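Local coordinates for protein threonine phosphate decarboxylase-like enzyme (Sulfurospirillum multivorans, PDB 6OUX) that catalyses the pyridoxal phosphate-dependent decarboxylation of L-serine O-phosphate to ethanolamine O-phosphate, a precursor in norcobamide biosynthesis, at residues A[219-223]-A[299-304]; A[305-309]-A[372-378]. All blocks are in the same frame, centred on the assembly; numbering follows the deposited sequence.

Contact 1: A[219-223]-A[299-304]; sequences EALTC and RKQYIK
Leu-221 points its side chain at the helical segment 299-304, and its two methyls settle among Lys-300, Ile-303 and Lys-304, which line one side of the helix. CD2 lies 4.0 Å from CG2 of Ile-303, the two side chains running past each other in opposite senses. CD1 rests on the aliphatic part of Lys-304, 3.9 Å from its CE, while Lys-300 lays its CD beside CB of Leu-221. A branched leucine suits this place because it can fill the groove between the aliphatic parts of two lysines. Arg-299 supplies the polar grip. Its chain runs straight from the helix, CG anti to the backbone N (chi1 -174°), and bends at chi3, bringing the guanidinium edge to the loop: NH2 donates to Leu-221 O at 2.9 Å, the oxygen almost in the guanidinium plane. CB of Cys-223 sits 3.4 Å over the rim of one guanidinium face. A water accepts from Arg-299 NH1 and lies 2.9 Å from Thr-222 O; another links Lys-300 NZ to Ala-220 O. Glu-296 pairs with Arg-299 NH2, and His-213 O receives NH1. The contact thus fastens the connection between strand 204-208 and helix 227-232 onto the long helix 289-314, with Tyr-216 packing against both Leu-221 and Ile-303.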
loop_
_atom_site.group_PDB
_atom_site.type_symbol
_atom_site.label_atom_id
_atom_site.label_comp_id
_atom_site.label_asym_id
_atom_site.label_seq_id
_atom_site.Cartn_x
_atom_site.Cartn_y
_atom_site.Cartn_z
ATOM N N GLU A 219 -17.394 -12.393 -31.084
ATOM C CA GLU A 219 -18.586 -11.564 -30.853
ATOM C C GLU A 219 -19.302 -11.860 -29.540
ATOM O O GLU A 219 -19.964 -10.995 -28.983
ATOM C CB GLU A 219 -19.569 -11.704 -32.019
ATOM C CG GLU A 219 -19.194 -10.849 -33.207
ATOM C CD GLU A 219 -19.484 -9.373 -32.961
ATOM O OE1 GLU A 219 -18.551 -8.612 -32.586
ATOM O OE2 GLU A 219 -20.664 -8.974 -33.136
ATOM N N ALA A 220 -19.163 -13.059 -29.030
ATOM C CA ALA A 220 -19.755 -13.423 -27.755
ATOM C C ALA A 220 -19.056 -12.689 -26.603
ATOM O O ALA A 220 -19.500 -12.787 -25.521
ATOM C CB ALA A 220 -19.610 -14.922 -27.540
ATOM N N LEU A 221 -17.938 -11.992 -26.854
ATOM C CA LEU A 221 -17.195 -11.324 -25.797
ATOM C C LEU A 221 -16.735 -12.290 -24.706
ATOM O O LEU A 221 -16.861 -12.048 -23.527
ATOM C CB LEU A 221 -17.970 -10.143 -25.241
ATOM C CG LEU A 221 -18.561 -9.142 -26.254
ATOM C CD1 LEU A 221 -19.317 -8.078 -25.506
ATOM C CD2 LEU A 221 -17.581 -8.485 -27.236
ATOM N N THR A 222 -16.115 -13.361 -25.120
ATOM C CA THR A 222 -15.442 -14.302 -24.208
ATOM C C THR A 222 -14.303 -13.576 -23.470
ATOM O O THR A 222 -13.489 -12.904 -24.112
ATOM C CB THR A 222 -14.905 -15.532 -24.978
ATOM O OG1 THR A 222 -15.932 -16.099 -25.804
ATOM C CG2 THR A 222 -14.402 -16.640 -24.006
ATOM N N CYS A 223 -14.265 -13.648 -22.139
ATOM C CA CYS A 223 -13.248 -12.923 -21.378
ATOM C C CYS A 223 -11.895 -13.519 -21.759
ATOM O O CYS A 223 -11.751 -14.718 -21.822
ATOM C CB CYS A 223 -13.442 -13.033 -19.904
ATOM S SG CYS A 223 -12.378 -11.920 -18.963
ATOM N N ARG A 299 -18.837 -6.250 -17.225
ATOM C CA ARG A 299 -17.679 -6.182 -18.122
ATOM C C ARG A 299 -18.187 -6.143 -19.569
ATOM O O ARG A 299 -17.836 -5.252 -20.293
ATOM C CB ARG A 299 -16.823 -7.402 -17.874
ATOM C CG ARG A 299 -15.490 -7.421 -18.632
ATOM C CD ARG A 299 -14.680 -8.686 -18.493
ATOM N NE ARG A 299 -15.390 -9.802 -19.119
ATOM C CZ ARG A 299 -15.443 -10.075 -20.433
ATOM N NH1 ARG A 299 -14.745 -9.372 -21.338
ATOM N NH2 ARG A 299 -16.156 -11.121 -20.840
ATOM N N LYS A 300 -19.093 -7.049 -19.926
ATOM C CA LYS A 300 -19.679 -7.066 -21.251
ATOM C C LYS A 300 -20.519 -5.850 -21.581
ATOM O O LYS A 300 -20.435 -5.345 -22.687
ATOM C CB LYS A 300 -20.503 -8.321 -21.535
ATOM C CG LYS A 300 -19.698 -9.586 -21.572
ATOM C CD LYS A 300 -20.468 -10.738 -22.230
ATOM C CE LYS A 300 -21.077 -11.690 -21.252
ATOM N NZ LYS A 300 -20.509 -13.069 -21.291
ATOM N N GLN A 301 -21.262 -5.349 -20.594
ATOM C CA GLN A 301 -22.005 -4.124 -20.745
ATOM C C GLN A 301 -21.099 -2.958 -21.038
ATOM O O GLN A 301 -21.396 -2.118 -21.923
ATOM C CB GLN A 301 -22.803 -3.893 -19.453
ATOM C CG GLN A 301 -23.569 -2.609 -19.301
ATOM C CD GLN A 301 -24.274 -2.545 -17.952
ATOM O OE1 GLN A 301 -23.795 -3.107 -16.942
ATOM N NE2 GLN A 301 -25.368 -1.847 -17.911
ATOM N N TYR A 302 -20.005 -2.861 -20.280
ATOM C CA TYR A 302 -19.014 -1.825 -20.509
ATOM C C TYR A 302 -18.321 -1.928 -21.898
ATOM O O TYR A 302 -18.126 -0.910 -22.563
ATOM C CB TYR A 302 -17.964 -1.796 -19.404
ATOM C CG TYR A 302 -17.051 -0.595 -19.515
ATOM C CD1 TYR A 302 -17.466 0.679 -19.278
ATOM C CD2 TYR A 302 -15.754 -0.761 -19.930
ATOM C CE1 TYR A 302 -16.609 1.772 -19.411
ATOM C CE2 TYR A 302 -14.893 0.317 -20.068
ATOM C CZ TYR A 302 -15.313 1.571 -19.764
ATOM O OH TYR A 302 -14.400 2.585 -19.934
ATOM N N ILE A 303 -17.933 -3.111 -22.327
ATOM C CA ILE A 303 -17.379 -3.239 -23.672
ATOM C C ILE A 303 -18.401 -2.784 -24.735
ATOM O O ILE A 303 -18.027 -2.069 -25.727
ATOM C CB ILE A 303 -16.972 -4.679 -23.955
ATOM C CG1 ILE A 303 -15.787 -5.070 -23.096
ATOM C CG2 ILE A 303 -16.720 -4.965 -25.433
ATOM C CD1 ILE A 303 -15.490 -6.550 -23.146
ATOM N N LYS A 304 -19.673 -3.137 -24.545
ATOM C CA LYS A 304 -20.704 -2.735 -25.521
ATOM C C LYS A 304 -20.839 -1.235 -25.541
ATOM O O LYS A 304 -20.909 -0.632 -26.613
ATOM C CB LYS A 304 -22.048 -3.431 -25.318
ATOM C CG LYS A 304 -21.995 -4.914 -25.683
ATOM C CD LYS A 304 -23.320 -5.631 -25.391
ATOM C CE LYS A 304 -23.066 -7.143 -25.386
ATOM N NZ LYS A 304 -24.177 -7.907 -24.781
HETATM O O HOH W 1 -21.686 -13.049 -23.943
HETATM O O HOH W 2 -14.263 -10.065 -24.157
#

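Contact 2: A[305-309]-A[372-378]; sequences EMCRF and GRTREEN
The amide of Asn-378 and the carboxylate of Glu-305 approach from opposite directions, their planes nearly coplanar. Asn-378 ND2 donates to Glu-305 OE2 at 2.8 Å with an N-H...O angle of 166°, OE2 receiving it on its anti lone pair, the one away from OE1. Arg-308, about one turn on from Glu-305, salt-bridges the same oxygen through NH2 on the syn lone pair (2.7 Å). OE1 forms a long salt bridge with Arg-375 NE (3.5 Å). Glu-305 reaches these partners with CG anti to the backbone N (chi1 179°) and a bend at chi2 that turns the carboxylate toward Asn-378 and Arg-375. The carboxylate probably offsets the like charges of the two arginines, whose guanidinium planes stand nearly perpendicular. With an alanine in place of Glu-305, Asn-378 ND2 would probably lose its strong acceptor and the two arginines the carboxylate between them. Asparagine suits its position because its flat amide also stacks on Phe-309: CG of Asn-378 lies 3.5 Å above the ring plane, offset toward the rim, with the two planes 11° apart. A second shell fixes that amide, its OD1 accepting from Arg-373 N at 2.8 Å. Alongside, Met-306 SD packs 3.5 Å from CA of Gly-372, where a side chain would collide with the sulfur. Thr-374 is the N-cap of helix 375-388, its side chain accepting a weak capping bond from Glu-377 N. The arrangement is a salt-bridge network at the N-terminal end of that helix, just after strand 367-371 with Arg-369, a likely substrate-binding residue, in the PLP-dependent aminotransferase-type fold.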
loop_
_atom_site.group_PDB
_atom_site.type_symbol
_atom_site.label_atom_id
_atom_site.label_comp_id
_atom_site.label_asym_id
_atom_site.label_seq_id
_atom_site.Cartn_x
_atom_site.Cartn_y
_atom_site.Cartn_z
ATOM N N GLU A 305 -20.775 -0.591 -24.374
ATOM C CA GLU A 305 -20.809 0.820 -24.384
ATOM C C GLU A 305 -19.557 1.470 -25.022
ATOM O O GLU A 305 -19.731 2.473 -25.703
ATOM C CB GLU A 305 -21.081 1.351 -22.960
ATOM C CG GLU A 305 -21.130 2.834 -22.766
ATOM C CD GLU A 305 -21.986 3.593 -23.781
ATOM O OE1 GLU A 305 -23.063 3.027 -24.141
ATOM O OE2 GLU A 305 -21.558 4.743 -24.207
ATOM N N MET A 306 -18.349 0.995 -24.689
ATOM C CA MET A 306 -17.110 1.482 -25.296
ATOM C C MET A 306 -17.214 1.425 -26.827
ATOM O O MET A 306 -16.725 2.335 -27.511
ATOM C CB MET A 306 -15.893 0.633 -24.903
ATOM C CG MET A 306 -15.221 1.009 -23.592
ATOM S SD MET A 306 -14.573 2.680 -23.428
ATOM C CE MET A 306 -13.910 3.108 -24.854
ATOM N N CYS A 307 -17.703 0.322 -27.351
ATOM C CA CYS A 307 -17.915 0.199 -28.806
ATOM C C CYS A 307 -18.834 1.317 -29.307
ATOM O O CYS A 307 -18.528 1.982 -30.279
ATOM C CB CYS A 307 -18.446 -1.152 -29.151
ATOM S SG CYS A 307 -17.245 -2.482 -28.962
ATOM N N ARG A 308 -19.915 1.577 -28.582
ATOM C CA ARG A 308 -20.846 2.648 -28.961
ATOM C C ARG A 308 -20.232 4.049 -28.886
ATOM O O ARG A 308 -20.413 4.857 -29.778
ATOM C CB ARG A 308 -22.101 2.522 -28.124
ATOM C CG ARG A 308 -23.266 3.366 -28.571
ATOM C CD ARG A 308 -24.167 3.714 -27.374
ATOM N NE ARG A 308 -24.539 5.116 -27.551
ATOM C CZ ARG A 308 -23.989 6.193 -26.983
ATOM N NH1 ARG A 308 -24.477 7.382 -27.325
ATOM N NH2 ARG A 308 -23.053 6.127 -26.044
ATOM N N PHE A 309 -19.512 4.327 -27.805
ATOM C CA PHE A 309 -18.776 5.505 -27.666
ATOM C C PHE A 309 -17.759 5.711 -28.843
ATOM O O PHE A 309 -17.698 6.815 -29.416
ATOM C CB PHE A 309 -18.056 5.462 -26.304
ATOM C CG PHE A 309 -17.334 6.708 -25.921
ATOM C CD1 PHE A 309 -17.894 7.975 -26.096
ATOM C CD2 PHE A 309 -16.118 6.619 -25.232
ATOM C CE1 PHE A 309 -17.219 9.106 -25.685
ATOM C CE2 PHE A 309 -15.475 7.752 -24.781
ATOM C CZ PHE A 309 -16.024 8.988 -25.000
ATOM N N GLY A 372 -13.624 5.790 -21.008
ATOM C CA GLY A 372 -15.007 5.524 -21.365
ATOM C C GLY A 372 -15.792 5.529 -20.084
ATOM O O GLY A 372 -15.314 4.980 -19.072
ATOM N N ARG A 373 -16.908 6.273 -20.077
ATOM C CA ARG A 373 -17.783 6.361 -18.896
ATOM C C ARG A 373 -19.127 5.603 -19.094
ATOM O O ARG A 373 -19.198 4.627 -19.859
ATOM C CB ARG A 373 -18.005 7.838 -18.527
ATOM C CG ARG A 373 -16.747 8.640 -18.303
ATOM C CD ARG A 373 -15.636 7.927 -17.572
ATOM N NE ARG A 373 -16.005 7.552 -16.224
ATOM C CZ ARG A 373 -15.386 6.605 -15.517
ATOM N NH1 ARG A 373 -14.309 5.932 -16.017
ATOM N NH2 ARG A 373 -15.844 6.333 -14.296
ATOM N N THR A 374 -20.181 6.049 -18.425
ATOM C CA THR A 374 -21.477 5.474 -18.620
ATOM C C THR A 374 -22.000 6.011 -19.961
ATOM O O THR A 374 -21.476 7.021 -20.502
ATOM C CB THR A 374 -22.458 5.903 -17.488
ATOM O OG1 THR A 374 -22.630 7.326 -17.507
ATOM C CG2 THR A 374 -21.943 5.486 -16.092
ATOM N N ARG A 375 -23.092 5.428 -20.441
ATOM C CA ARG A 375 -23.704 5.882 -21.680
ATOM C C ARG A 375 -24.067 7.350 -21.635
ATOM O O ARG A 375 -23.827 8.041 -22.610
ATOM C CB ARG A 375 -24.900 5.012 -22.148
ATOM C CG ARG A 375 -25.374 5.361 -23.582
ATOM C CD ARG A 375 -26.679 4.709 -24.017
ATOM N NE ARG A 375 -26.535 3.258 -24.032
ATOM C CZ ARG A 375 -27.244 2.397 -23.290
ATOM N NH1 ARG A 375 -28.221 2.812 -22.467
ATOM N NH2 ARG A 375 -26.970 1.106 -23.365
ATOM N N GLU A 376 -24.656 7.812 -20.520
ATOM C CA GLU A 376 -25.074 9.209 -20.396
ATOM C C GLU A 376 -23.872 10.156 -20.440
ATOM O O GLU A 376 -23.876 11.167 -21.128
ATOM C CB GLU A 376 -25.851 9.430 -19.084
ATOM C CG GLU A 376 -27.320 9.782 -19.322
ATOM C CD GLU A 376 -28.203 9.356 -18.154
ATOM O OE1 GLU A 376 -28.711 10.256 -17.427
ATOM O OE2 GLU A 376 -28.378 8.113 -17.978
ATOM N N GLU A 377 -22.831 9.784 -19.711
ATOM C CA GLU A 377 -21.629 10.587 -19.673
ATOM C C GLU A 377 -20.942 10.588 -21.039
ATOM O O GLU A 377 -20.469 11.651 -21.487
ATOM C CB GLU A 377 -20.724 10.125 -18.543
ATOM C CG GLU A 377 -21.310 10.461 -17.176
ATOM C CD GLU A 377 -20.434 10.067 -16.036
ATOM O OE1 GLU A 377 -20.377 10.763 -15.041
ATOM O OE2 GLU A 377 -19.864 8.993 -16.090
ATOM N N ASN A 378 -20.857 9.448 -21.711
ATOM C CA ASN A 378 -20.259 9.418 -23.026
ATOM C C ASN A 378 -20.991 10.335 -23.964
ATOM O O ASN A 378 -20.356 11.018 -24.742
ATOM C CB ASN A 378 -20.158 8.004 -23.615
ATOM C CG ASN A 378 -19.144 7.119 -22.838
ATOM O OD1 ASN A 378 -18.299 7.646 -22.118
ATOM N ND2 ASN A 378 -19.319 5.837 -22.884
HETATM O O HOH W 3 -24.194 0.906 -24.020
#

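In the fold
Both contacts use helix 289-314, each taking a different part of its length, and their centres lie about 13 Å apart. Contact 1 is only partly buried: an irregular loop from the region of the seven-stranded sheet meets the helix through one leucine among aliphatic chains, an arginine bonded to a backbone carbonyl, and waters, for which its partial exposure leaves room. Contact 2 is more buried and joins the same helix to the start of helix 375-388, beside the smaller sheet; it relies on a carboxylate shared by an amide and two arginines. Tyr-302 connects the two, its OH probably hydrogen-bonding to Gly-372 O at 2.7 Å. Helix 289-314 thus bridges parts of the chain associated with both sheets.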